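Local coordinates for protein CT263 (Chlamydia trachomatis, PDB 4QAS) that probably hydrolyses the N-glycosidic bond of a futalosine-type nucleoside on the futalosine route to menaquinone, as a member of the MTAN nucleosidase family, at residues A[107-112]-A[147-152]; A[120-125]-A[160-165]; A[29-32]-A[36-39]; A[46-51]-A[67-72]; A[73-78]-A[189-194]. The protein carries 1 engineered substitution. All coordinates share one frame; numbering follows the deposited sequence.

How the contacts relate
All five contacts draw on one mixed, curled sheet, but at different depths. Contacts 2 and 5 are buried, and are joined through the neighbouring strands 71-80 and 158-167. Contacts 1 and 4 are partly buried, and contact 3 lies on the surface. The chemistry follows the place: contacts 1 and 5 are aliphatic layers between strand and helix, whereas contact 2 mixes apolar groups with a buried amine. Contact 4 turns on one short hydroxyl-carboxylate bond. Contact 3 is held by backbone pairing and a water. Contacts 4 and 5 share strand 71-80, contacts 3 and 4 meet through Asp46, and Met160 ties contact 2 to contact 1.

Contact 1 (A[107-112]-A[147-152]); sequences EELEVT and IAKQAS
Val111 and Ala148 mark the nearest backbone approach of 107-112 to 147-152, their CA atoms 7.1 Å apart, a spacing too wide for backbone pairing but suited to aliphatic groups lodged between strand and helix. Leu109 and Val111 both direct their CB atoms at the helix, whereas Glu110 between them turns its own away. The simplest meeting is of two methyls: Val111 CG1, in the conformer described, rests on Ala148 CB at 3.8 Å. Leu109 relies on a single branch. Its CD1 settles against the flank of the helix, 3.8 Å from Lys149 CA, with Ala148 CB a little further off at 4.3 Å. The small Ala148 leaves the helix backbone accessible here, which is consistent with this close approach. Lys149 then adds its aliphatic stem. With CG anti to the backbone N (chi1 180°) and bends at chi2 and chi4, the chain passes alongside the leucine, and Lys149 CD comes 4.1 Å from Leu109 CD1. One methyl is thus cradled by the CA, CB and CD atoms of the same lysine. The ammonium group travels on past this apolar patch; Lys149 NZ stays 6.6 Å from Glu107 OE1, so any attraction between these opposite charges is at long range, and the glutamate is poorly ordered. On the sheet side, backbone bonds to Val96 and Thr94 attach Leu109 and Val111 to strand 90-99. Val111 and Ala148 both rest on Met160 of strand 158-167, while Ile147, Gln150 and Ala151 of helix 144-153 pack against Trp72 of strand 71-80.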
# COMPACT_ATOMS: atom_id res chain seq x y z
N GLU A 107 21.11 -27.56 1.09
CA GLU A 107 21.83 -26.47 1.69
C GLU A 107 20.79 -25.63 2.41
O GLU A 107 19.58 -25.75 2.14
CB GLU A 107 22.61 -25.66 0.64
CG GLU A 107 21.83 -25.33 -0.62
CD GLU A 107 22.70 -24.70 -1.70
OE1 GLU A 107 23.84 -24.29 -1.39
OE2 GLU A 107 22.25 -24.61 -2.86
N GLU A 108 21.22 -24.81 3.35
CA GLU A 108 20.27 -24.04 4.14
C GLU A 108 20.92 -22.77 4.62
O GLU A 108 22.09 -22.78 5.03
CB GLU A 108 19.75 -24.85 5.34
CG GLU A 108 18.59 -24.19 6.07
CD GLU A 108 18.07 -25.02 7.25
OE1 GLU A 108 17.23 -24.51 8.03
OE2 GLU A 108 18.54 -26.17 7.41
N LEU A 109 20.17 -21.67 4.57
CA LEU A 109 20.62 -20.38 5.06
C LEU A 109 19.55 -19.73 5.91
O LEU A 109 18.36 -19.75 5.56
CB LEU A 109 20.96 -19.44 3.93
CG LEU A 109 22.25 -19.73 3.16
CD1 LEU A 109 22.28 -18.79 1.95
CD2 LEU A 109 23.48 -19.58 4.02
N GLU A 110 19.98 -19.10 6.99
CA GLU A 110 19.09 -18.26 7.76
C GLU A 110 18.77 -16.99 6.98
O GLU A 110 19.60 -16.47 6.22
CB GLU A 110 19.74 -17.88 9.09
CG GLU A 110 18.74 -17.48 10.16
CD GLU A 110 17.97 -18.68 10.73
OE1 GLU A 110 17.01 -18.46 11.51
OE2 GLU A 110 18.36 -19.82 10.44
N VAL A 111 17.55 -16.49 7.18
CA VAL A 111 17.18 -15.20 6.62
C VAL A 111 16.59 -14.37 7.74
O VAL A 111 16.23 -14.85 8.81
CB VAL A 111 16.25 -15.27 5.39
CG1 VAL A 111 17.02 -15.66 4.14
CG2 VAL A 111 15.15 -16.23 5.64
N THR A 112 16.60 -13.06 7.50
CA THR A 112 16.29 -12.10 8.56
C THR A 112 14.78 -11.94 8.67
O THR A 112 14.15 -11.45 7.71
CB THR A 112 16.93 -10.77 8.23
OG1 THR A 112 18.35 -10.95 8.18
CG2 THR A 112 16.58 -9.72 9.29
N ILE A 147 18.08 -16.50 -4.07
CA ILE A 147 18.17 -15.08 -3.76
C ILE A 147 18.96 -14.87 -2.48
O ILE A 147 19.81 -13.99 -2.40
CB ILE A 147 16.77 -14.47 -3.68
CG1 ILE A 147 16.09 -14.54 -5.05
CG2 ILE A 147 16.85 -13.02 -3.19
CD1 ILE A 147 14.59 -14.29 -5.02
N ALA A 148 18.65 -15.65 -1.43
CA ALA A 148 19.36 -15.49 -0.16
C ALA A 148 20.85 -15.75 -0.34
O ALA A 148 21.69 -15.07 0.27
CB ALA A 148 18.82 -16.45 0.89
N LYS A 149 21.21 -16.75 -1.14
CA LYS A 149 22.62 -17.04 -1.36
C LYS A 149 23.30 -15.92 -2.12
O LYS A 149 24.43 -15.52 -1.79
CB LYS A 149 22.78 -18.38 -2.08
CG LYS A 149 24.22 -18.77 -2.36
CD LYS A 149 24.99 -18.98 -1.06
CE LYS A 149 26.39 -19.54 -1.31
NZ LYS A 149 27.21 -18.63 -2.16
N GLN A 150 22.63 -15.36 -3.13
CA GLN A 150 23.20 -14.22 -3.84
C GLN A 150 23.36 -13.01 -2.92
O GLN A 150 24.35 -12.29 -3.00
CB GLN A 150 22.38 -13.86 -5.08
CG GLN A 150 22.37 -14.95 -6.17
CD GLN A 150 23.77 -15.36 -6.56
OE1 GLN A 150 24.28 -16.37 -6.07
NE2 GLN A 150 24.39 -14.59 -7.43
N ALA A 151 22.41 -12.80 -2.00
CA ALA A 151 22.53 -11.70 -1.05
C ALA A 151 23.78 -11.86 -0.19
O ALA A 151 24.45 -10.88 0.14
CB ALA A 151 21.28 -11.64 -0.16
N SER A 152 24.11 -13.11 0.18
CA SER A 152 25.31 -13.34 0.99
C SER A 152 26.58 -12.87 0.28
O SER A 152 27.57 -12.55 0.94
CB SER A 152 25.41 -14.82 1.34
OG SER A 152 25.93 -15.57 0.26

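Contact 2 (A[120-125]-A[160-165]); sequences AQLTSV and MIKVSS
NZ of Lys162, at the end of a chain whose CE leans on Leu122, is gripped by two groups from other strands: a salt bridge to Asp141 OD2 of strand 139-141 and a hydrogen bond to Asn74 OD1 of strand 71-80. The same aspartate takes a hydrogen bond from Ser124 OG through its other oxygen, so 120-125 and 160-165 are joined indirectly through one carboxylate. Between the segments themselves the contact is apolar, and Leu122 carries it. Its CG lies anti to the backbone N (chi1 -178°), which sends CD2 into the angle between two long side chains of the other strand. Leu122 CD2 lies 3.5 Å from Met160 SD, but how close the two really come is uncertain, because Met160 was modelled in two conformers. The second neighbour of that methyl is Lys162 CE, at 4.1 Å from Leu122 CD2. Both long chains cross the leucine at about a right angle. Met160 is extended beyond CG, with chi2 at 180°, while Lys162 bends at chi2 and then runs straight; two differently shaped chains thereby converge on one branch. The strands stand well apart, the CA atoms of Leu122 and Lys162 being 8.6 Å from each other, because strand 90-99 lies between them in the sheet and pairs with both. Side chains meeting across a curled mixed sheet, over an intervening strand and around a buried lysine whose charge is probably balanced by Asp141, are consistent with the core of the nucleosidase and phosphorylase alpha/beta fold to which MTAN proteins belong.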
# COMPACT_ATOMS: atom_id res chain seq x y z
N ALA A 120 7.85 -18.86 9.40
CA ALA A 120 7.76 -20.13 8.68
C ALA A 120 9.11 -20.48 8.09
O ALA A 120 9.97 -19.62 7.88
CB ALA A 120 6.73 -20.09 7.55
N GLN A 121 9.28 -21.76 7.78
CA GLN A 121 10.44 -22.27 7.06
C GLN A 121 10.08 -22.49 5.61
O GLN A 121 8.92 -22.79 5.27
CB GLN A 121 10.90 -23.60 7.65
CG GLN A 121 11.54 -23.44 9.03
CD GLN A 121 12.01 -24.75 9.63
OE1 GLN A 121 11.38 -25.79 9.45
NE2 GLN A 121 13.13 -24.71 10.35
N LEU A 122 11.06 -22.27 4.73
CA LEU A 122 10.87 -22.30 3.29
C LEU A 122 11.83 -23.32 2.70
O LEU A 122 12.98 -23.40 3.11
CB LEU A 122 11.19 -20.94 2.71
CG LEU A 122 11.00 -20.78 1.20
CD1 LEU A 122 9.54 -21.01 0.78
CD2 LEU A 122 11.48 -19.44 0.80
N THR A 123 11.34 -24.11 1.75
CA THR A 123 12.18 -24.96 0.92
C THR A 123 12.02 -24.51 -0.51
O THR A 123 10.89 -24.29 -0.96
CB THR A 123 11.77 -26.41 1.04
OG1 THR A 123 11.98 -26.83 2.39
CG2 THR A 123 12.60 -27.30 0.15
N SER A 124 13.14 -24.39 -1.22
CA SER A 124 13.16 -23.99 -2.62
C SER A 124 13.52 -25.20 -3.45
O SER A 124 14.48 -25.91 -3.14
CB SER A 124 14.22 -22.91 -2.89
OG SER A 124 13.94 -21.73 -2.16
N VAL A 125 12.73 -25.45 -4.49
CA VAL A 125 13.01 -26.54 -5.41
C VAL A 125 12.78 -26.05 -6.83
O VAL A 125 11.92 -25.20 -7.08
CB VAL A 125 12.15 -27.77 -5.11
CG1 VAL A 125 12.58 -28.42 -3.79
CG2 VAL A 125 10.71 -27.40 -5.10
N MET A 160 12.50 -12.27 3.66
CA MET A 160 11.56 -12.90 2.77
C MET A 160 10.15 -12.80 3.31
O MET A 160 9.93 -13.00 4.49
CB MET A 160 11.85 -14.37 2.64
CG MET A 160 12.86 -14.68 1.64
SD MET A 160 13.15 -16.41 1.55
CE MET A 160 14.76 -16.42 0.78
N ILE A 161 9.24 -12.47 2.42
CA ILE A 161 7.80 -12.49 2.65
C ILE A 161 7.25 -13.52 1.68
O ILE A 161 7.47 -13.41 0.47
CB ILE A 161 7.16 -11.14 2.35
CG1 ILE A 161 7.75 -10.05 3.24
CG2 ILE A 161 5.66 -11.21 2.55
CD1 ILE A 161 7.41 -8.62 2.80
N LYS A 162 6.54 -14.52 2.20
CA LYS A 162 5.94 -15.53 1.35
C LYS A 162 4.47 -15.66 1.73
O LYS A 162 4.15 -15.84 2.90
CB LYS A 162 6.65 -16.87 1.47
CG LYS A 162 8.11 -16.80 1.01
CD LYS A 162 8.29 -16.79 -0.50
CE LYS A 162 9.66 -16.22 -0.91
NZ LYS A 162 10.00 -16.47 -2.32
N VAL A 163 3.61 -15.60 0.72
CA VAL A 163 2.17 -15.78 0.92
C VAL A 163 1.79 -17.17 0.41
O VAL A 163 2.20 -17.56 -0.68
CB VAL A 163 1.34 -14.68 0.25
CG1 VAL A 163 1.52 -14.64 -1.23
CG2 VAL A 163 -0.14 -14.83 0.61
N SER A 164 1.07 -17.92 1.24
CA SER A 164 0.65 -19.27 0.86
C SER A 164 -0.35 -19.21 -0.29
O SER A 164 -1.43 -18.61 -0.17
CB SER A 164 0.08 -19.98 2.07
OG SER A 164 -0.86 -19.16 2.71
N SER A 165 0.03 -19.79 -1.43
CA SER A 165 -0.68 -19.59 -2.67
C SER A 165 -1.52 -20.77 -3.12
O SER A 165 -2.37 -20.58 -3.99
CB SER A 165 0.32 -19.23 -3.77
OG SER A 165 1.31 -20.22 -3.95

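Contact 3 (A[29-32]-A[36-39]); sequences SLNK and YTYH
Ser29 and Thr37 form the hydrogen-bonded pair of this antiparallel hairpin, and their backbones satisfy each other twice. Ser29 N donates to Thr37 O at 3.0 Å, almost straight at 171°. Thr37 N returns the bond to Ser29 O at 2.9 Å, and the same carbonyl oxygen receives a CA-H...O contact from Tyr36 CA. A water completes the polar circuit. Ser29 OG, placed between the backbone N and the carbonyl carbon (chi1 59°), donates to this water at 2.9 Å, and the water passes a bond of 2.8 Å to Thr37 O. That oxygen therefore accepts from both an amide and a water. Thr37 OG1 finds its partner in Asp46 OD1, leaving CG2 to pack near Ser29 OG and against Asn31 CB. Asn31 OD1 accepts from Phe35 N and, weakly, from Glu33 N, bonds that lie within the turn joining the strands. Leu30 and Tyr36, the adjoining non-hydrogen-bonded pair, put their CB atoms on the opposite face from Ser29 and Thr37. Beyond the hairpin, Tyr36 and Tyr38 pair through their backbones with Val47 and Leu45 of strand 43-49, and Tyr38 also packs on Gln185 of the second subunit.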
# COMPACT_ATOMS: atom_id res chain seq x y z
N SER A 29 9.05 4.22 -11.93
CA SER A 29 9.41 4.44 -13.32
C SER A 29 10.42 3.37 -13.73
O SER A 29 11.10 2.79 -12.88
CB SER A 29 10.01 5.83 -13.52
OG SER A 29 11.16 6.01 -12.71
N LEU A 30 10.44 3.07 -15.02
CA LEU A 30 11.46 2.20 -15.59
C LEU A 30 12.68 3.05 -15.88
O LEU A 30 12.58 4.06 -16.57
CB LEU A 30 10.95 1.58 -16.88
CG LEU A 30 11.84 0.51 -17.50
CD1 LEU A 30 11.88 -0.71 -16.60
CD2 LEU A 30 11.37 0.15 -18.90
N ASN A 31 13.84 2.67 -15.35
CA ASN A 31 15.06 3.41 -15.60
C ASN A 31 15.73 2.90 -16.88
O ASN A 31 15.26 1.97 -17.53
CB ASN A 31 15.97 3.34 -14.37
CG ASN A 31 16.42 1.93 -14.04
OD1 ASN A 31 16.42 1.04 -14.89
ND2 ASN A 31 16.80 1.71 -12.79
N LYS A 32 16.85 3.50 -17.22
CA LYS A 32 17.52 3.14 -18.46
C LYS A 32 18.20 1.77 -18.38
O LYS A 32 18.62 1.24 -19.42
CB LYS A 32 18.54 4.21 -18.86
CG LYS A 32 19.65 4.41 -17.86
CD LYS A 32 20.67 5.41 -18.35
CE LYS A 32 21.81 5.57 -17.35
NZ LYS A 32 22.84 6.53 -17.83
N TYR A 36 12.64 -1.22 -12.31
CA TYR A 36 11.76 -0.20 -11.73
C TYR A 36 12.40 0.48 -10.53
O TYR A 36 13.04 -0.16 -9.71
CB TYR A 36 10.46 -0.80 -11.24
CG TYR A 36 9.74 -1.63 -12.22
CD1 TYR A 36 8.86 -1.06 -13.11
CD2 TYR A 36 9.89 -3.01 -12.23
CE1 TYR A 36 8.16 -1.83 -14.01
CE2 TYR A 36 9.19 -3.79 -13.13
CZ TYR A 36 8.33 -3.19 -14.02
OH TYR A 36 7.64 -3.98 -14.91
N THR A 37 12.17 1.79 -10.43
CA THR A 37 12.77 2.57 -9.36
C THR A 37 11.81 3.65 -8.90
O THR A 37 11.03 4.19 -9.70
CB THR A 37 14.08 3.19 -9.84
OG1 THR A 37 14.78 3.77 -8.73
CG2 THR A 37 13.84 4.25 -10.93
N TYR A 38 11.91 3.99 -7.62
CA TYR A 38 11.13 5.05 -7.01
C TYR A 38 11.94 5.57 -5.85
O TYR A 38 12.63 4.80 -5.18
CB TYR A 38 9.81 4.47 -6.48
CG TYR A 38 9.01 5.43 -5.63
CD1 TYR A 38 8.44 6.55 -6.20
CD2 TYR A 38 8.81 5.20 -4.28
CE1 TYR A 38 7.69 7.45 -5.44
CE2 TYR A 38 8.05 6.09 -3.52
CZ TYR A 38 7.50 7.20 -4.11
OH TYR A 38 6.75 8.07 -3.34
N HIS A 39 11.89 6.87 -5.60
CA HIS A 39 12.56 7.41 -4.42
C HIS A 39 11.72 8.52 -3.82
O HIS A 39 11.01 9.24 -4.52
CB HIS A 39 13.97 7.92 -4.75
CG HIS A 39 13.97 9.13 -5.63
ND1 HIS A 39 14.04 10.41 -5.13
CD2 HIS A 39 13.89 9.25 -6.97
CE1 HIS A 39 14.02 11.27 -6.13
NE2 HIS A 39 13.92 10.60 -7.26
O HOH W 1 10.07 6.80 -10.11

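Contact 4 (A[46-51]-A[67-72]); sequences DVMVLK and SGYDLW
Asp46 and Tyr69 adopt the same first torsion, with CG anti to the carbonyl carbon (chi1 -71° and -67°), which carries the carboxylate and the hydroxyl together from backbones whose CA atoms are 9.4 Å apart, the side chains crossing at about a right angle. Tyr69 OH donates to Asp46 OD2 at 2.5 Å, a notably short bond. The acceptor uses its anti lone pair, the one directed away from the other carboxylate oxygen. The two flat groups are nearly perpendicular, their planes 85° apart, and the carboxylate comes up at the edge of the ring: Asp46 OD2 lies near the ring plane, 3.4 Å from Tyr69 CE1. The aspartate stem follows it, with Asp46 CB 3.5 Å from Tyr69 OH. Met48 adds a looser apolar neighbour, its CE 4.2 Å from Tyr69 OH. The other carboxylate oxygen, Asp46 OD1, is held by Thr37; this second grip should limit rotation of the group. The tyrosine side chain also packs on Leu10 of strand 7-13, the strand that separates the two segments. Strands 43-49 and 71-80 each run parallel to it, and the tyrosine, just before the latter begins, reaches over it to the former. The bond thus spans the parallel order 43-49, 7-13, 71-80, a parallel core consistent with the alpha/beta fold of MTAN-type nucleosidases.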
# COMPACT_ATOMS: atom_id res chain seq x y z
N ASP A 46 13.84 0.01 -5.22
CA ASP A 46 14.01 -0.56 -6.55
C ASP A 46 13.33 -1.92 -6.57
O ASP A 46 13.22 -2.59 -5.54
CB ASP A 46 15.49 -0.71 -6.90
CG ASP A 46 16.19 0.62 -7.16
OD1 ASP A 46 15.49 1.65 -7.30
OD2 ASP A 46 17.43 0.60 -7.20
N VAL A 47 12.88 -2.33 -7.75
CA VAL A 47 12.21 -3.62 -7.92
C VAL A 47 12.83 -4.35 -9.08
O VAL A 47 12.92 -3.80 -10.18
CB VAL A 47 10.70 -3.44 -8.15
CG1 VAL A 47 10.04 -4.80 -8.34
CG2 VAL A 47 10.08 -2.75 -6.99
N MET A 48 13.21 -5.60 -8.85
CA MET A 48 13.63 -6.51 -9.91
C MET A 48 12.70 -7.72 -9.97
O MET A 48 12.29 -8.24 -8.94
CB MET A 48 15.04 -6.97 -9.65
CG MET A 48 15.97 -5.82 -9.86
SD MET A 48 17.69 -6.20 -9.55
CE MET A 48 18.45 -4.59 -9.78
N VAL A 49 12.40 -8.14 -11.18
CA VAL A 49 11.55 -9.30 -11.44
C VAL A 49 12.42 -10.31 -12.18
O VAL A 49 12.95 -10.02 -13.26
CB VAL A 49 10.33 -8.90 -12.29
CG1 VAL A 49 9.45 -10.13 -12.54
CG2 VAL A 49 9.53 -7.81 -11.59
N LEU A 50 12.60 -11.50 -11.59
CA LEU A 50 13.61 -12.43 -12.09
C LEU A 50 13.25 -13.03 -13.44
O LEU A 50 14.09 -13.13 -14.33
CB LEU A 50 13.88 -13.55 -11.09
CG LEU A 50 14.43 -13.08 -9.75
CD1 LEU A 50 14.66 -14.26 -8.84
CD2 LEU A 50 15.74 -12.30 -9.92
N LYS A 51 12.01 -13.46 -13.61
CA LYS A 51 11.59 -14.19 -14.80
C LYS A 51 10.48 -13.38 -15.46
O LYS A 51 9.33 -13.47 -15.04
CB LYS A 51 11.11 -15.58 -14.42
CG LYS A 51 10.73 -16.43 -15.61
CD LYS A 51 10.17 -17.77 -15.17
CE LYS A 51 9.51 -18.48 -16.32
NZ LYS A 51 8.90 -19.76 -15.90
N SER A 67 24.84 -4.59 -6.16
CA SER A 67 25.60 -4.05 -5.05
C SER A 67 24.94 -2.77 -4.54
O SER A 67 24.13 -2.13 -5.23
CB SER A 67 27.03 -3.74 -5.50
OG SER A 67 27.00 -2.81 -6.57
N GLY A 68 25.25 -2.43 -3.30
CA GLY A 68 24.98 -1.12 -2.76
C GLY A 68 23.70 -0.98 -1.97
O GLY A 68 23.47 0.09 -1.39
N TYR A 69 22.83 -1.98 -1.96
CA TYR A 69 21.60 -1.84 -1.19
C TYR A 69 21.87 -2.08 0.30
O TYR A 69 22.87 -2.67 0.68
CB TYR A 69 20.54 -2.82 -1.72
CG TYR A 69 20.08 -2.46 -3.12
CD1 TYR A 69 19.14 -1.46 -3.33
CD2 TYR A 69 20.61 -3.10 -4.23
CE1 TYR A 69 18.73 -1.12 -4.61
CE2 TYR A 69 20.20 -2.77 -5.51
CZ TYR A 69 19.28 -1.77 -5.70
OH TYR A 69 18.87 -1.44 -6.97
N ASP A 70 20.93 -1.62 1.12
CA ASP A 70 20.98 -1.84 2.57
C ASP A 70 20.16 -3.03 3.02
O ASP A 70 20.39 -3.55 4.11
CB ASP A 70 20.47 -0.60 3.27
CG ASP A 70 21.36 0.60 3.00
OD1 ASP A 70 22.52 0.56 3.42
OD2 ASP A 70 20.93 1.56 2.33
N LEU A 71 19.22 -3.47 2.21
CA LEU A 71 18.36 -4.61 2.52
C LEU A 71 17.79 -5.09 1.21
O LEU A 71 17.44 -4.28 0.34
CB LEU A 71 17.21 -4.18 3.44
CG LEU A 71 16.20 -5.27 3.83
CD1 LEU A 71 16.82 -6.43 4.59
CD2 LEU A 71 15.09 -4.65 4.67
N TRP A 72 17.71 -6.41 1.06
CA TRP A 72 16.89 -7.04 0.03
C TRP A 72 15.67 -7.68 0.69
O TRP A 72 15.79 -8.32 1.74
CB TRP A 72 17.66 -8.16 -0.67
CG TRP A 72 18.86 -7.82 -1.48
CD1 TRP A 72 19.52 -6.63 -1.55
CD2 TRP A 72 19.58 -8.72 -2.33
NE1 TRP A 72 20.59 -6.73 -2.41
CE2 TRP A 72 20.65 -8.01 -2.89
CE3 TRP A 72 19.38 -10.06 -2.68
CZ2 TRP A 72 21.54 -8.60 -3.78
CZ3 TRP A 72 20.27 -10.65 -3.56
CH2 TRP A 72 21.34 -9.92 -4.10

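Contact 5 (A[73-78]-A[189-194]); sequences INAGFA and EAIFPI
Ile73 and Ala75 of strand 71-80 meet Ile191 and Ile194 of helix 180-197, a helix packed on the central sheet, as expected in an alpha/beta fold. Alternate strand residues face helix residues one turn apart, in opposite sequence order: Ile73 opposes Ile194, and Ala75 opposes Ile191. The first pair reach toward each other tip to tip. Ile73 CD1 lies 3.8 Å from Ile194 CG2 and 3.9 Å from Ile194 CD1, so a single strand methyl meets the terminal methyls of both branches of Ile194. In the second pair the reach is unequal. Ala75 offers just CB, and Ile191 makes up the distance with its longer branch: CG1 anti to the carbonyl carbon (chi1 -73°) and an extended chi2 of 169° carry CD1 to 3.9 Å from Ala75 CB. The CA atoms of Ala75 and Ile191 are 8.1 Å apart at this nearest point of the backbones. The helix is kinked at Pro193, which has no N-H to give to the turn before, and Ile194 N makes a weak bond to Ile191 O. Ile161 of strand 158-167 touches both helical isoleucines, and Phe13 of strand 7-13 touches Ala75 and Ile191. On another side of the helix, Phe192 meets Phe192 of the second subunit edge to face, so the same element covers the sheet and helps form the dimer interface. Across these two pairs the contact is purely aliphatic, so shape and dispersion, rather than directional bonds, probably govern how closely the two segments approach here.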
# COMPACT_ATOMS: atom_id res chain seq x y z
N ILE A 73 14.51 -7.58 0.05
CA ILE A 73 13.32 -8.33 0.41
C ILE A 73 12.89 -9.13 -0.80
O ILE A 73 12.56 -8.55 -1.85
CB ILE A 73 12.19 -7.42 0.90
CG1 ILE A 73 12.63 -6.63 2.13
CG2 ILE A 73 10.96 -8.27 1.21
CD1 ILE A 73 11.59 -5.66 2.64
N ASN A 74 12.87 -10.45 -0.66
CA ASN A 74 12.25 -11.31 -1.65
C ASN A 74 10.83 -11.55 -1.22
O ASN A 74 10.59 -12.14 -0.16
CB ASN A 74 13.02 -12.63 -1.73
CG ASN A 74 12.33 -13.67 -2.56
OD1 ASN A 74 12.36 -14.87 -2.20
ND2 ASN A 74 11.72 -13.27 -3.67
N ALA A 75 9.88 -11.08 -2.00
CA ALA A 75 8.48 -11.32 -1.72
C ALA A 75 7.93 -12.22 -2.81
O ALA A 75 8.23 -12.03 -3.99
CB ALA A 75 7.72 -10.01 -1.71
N GLY A 76 7.15 -13.23 -2.43
CA GLY A 76 6.62 -14.11 -3.46
C GLY A 76 5.57 -15.06 -2.94
O GLY A 76 5.20 -15.05 -1.77
N PHE A 77 5.05 -15.84 -3.89
CA PHE A 77 4.10 -16.91 -3.61
C PHE A 77 4.85 -18.16 -3.16
O PHE A 77 5.95 -18.44 -3.61
CB PHE A 77 3.32 -17.27 -4.87
CG PHE A 77 2.62 -16.11 -5.57
CD1 PHE A 77 2.31 -14.93 -4.92
CD2 PHE A 77 2.25 -16.25 -6.89
CE1 PHE A 77 1.67 -13.89 -5.59
CE2 PHE A 77 1.60 -15.20 -7.56
CZ PHE A 77 1.31 -14.05 -6.91
N ALA A 78 4.22 -18.95 -2.29
CA ALA A 78 4.77 -20.23 -1.92
C ALA A 78 3.65 -21.24 -1.73
O ALA A 78 2.65 -20.94 -1.09
CB ALA A 78 5.63 -20.16 -0.64
N GLU A 189 0.61 -5.48 0.73
CA GLU A 189 0.18 -5.06 2.05
C GLU A 189 1.25 -5.34 3.10
O GLU A 189 1.36 -4.59 4.08
CB GLU A 189 -1.16 -5.72 2.37
CG GLU A 189 -2.25 -5.16 1.47
CD GLU A 189 -3.56 -5.90 1.55
OE1 GLU A 189 -3.65 -6.92 2.28
OE2 GLU A 189 -4.50 -5.46 0.86
N ALA A 190 2.03 -6.39 2.92
CA ALA A 190 3.10 -6.68 3.87
C ALA A 190 4.33 -5.81 3.63
O ALA A 190 5.05 -5.49 4.59
CB ALA A 190 3.48 -8.15 3.77
N ILE A 191 4.61 -5.44 2.37
CA ILE A 191 5.78 -4.63 2.06
C ILE A 191 5.63 -3.22 2.62
O ILE A 191 6.60 -2.61 3.10
CB ILE A 191 6.04 -4.64 0.55
CG1 ILE A 191 6.60 -6.02 0.16
CG2 ILE A 191 6.98 -3.49 0.14
CD1 ILE A 191 6.66 -6.29 -1.30
N PHE A 192 4.43 -2.66 2.56
CA PHE A 192 4.30 -1.25 2.89
C PHE A 192 4.81 -0.89 4.28
O PHE A 192 5.55 0.10 4.39
CB PHE A 192 2.87 -0.76 2.69
CG PHE A 192 2.74 0.68 3.01
CD1 PHE A 192 3.17 1.63 2.11
CD2 PHE A 192 2.31 1.08 4.25
CE1 PHE A 192 3.11 2.98 2.43
CE2 PHE A 192 2.24 2.40 4.57
CZ PHE A 192 2.64 3.36 3.67
N PRO A 193 4.44 -1.58 5.36
CA PRO A 193 4.94 -1.13 6.67
C PRO A 193 6.44 -1.25 6.83
O PRO A 193 7.03 -0.51 7.61
CB PRO A 193 4.16 -1.99 7.68
CG PRO A 193 3.69 -3.16 6.91
CD PRO A 193 3.44 -2.66 5.49
N ILE A 194 7.07 -2.16 6.08
CA ILE A 194 8.53 -2.23 6.10
C ILE A 194 9.12 -0.98 5.48
O ILE A 194 9.98 -0.31 6.07
CB ILE A 194 9.04 -3.49 5.38
CG1 ILE A 194 8.31 -4.73 5.90
CG2 ILE A 194 10.56 -3.58 5.59
CD1 ILE A 194 8.62 -5.97 5.08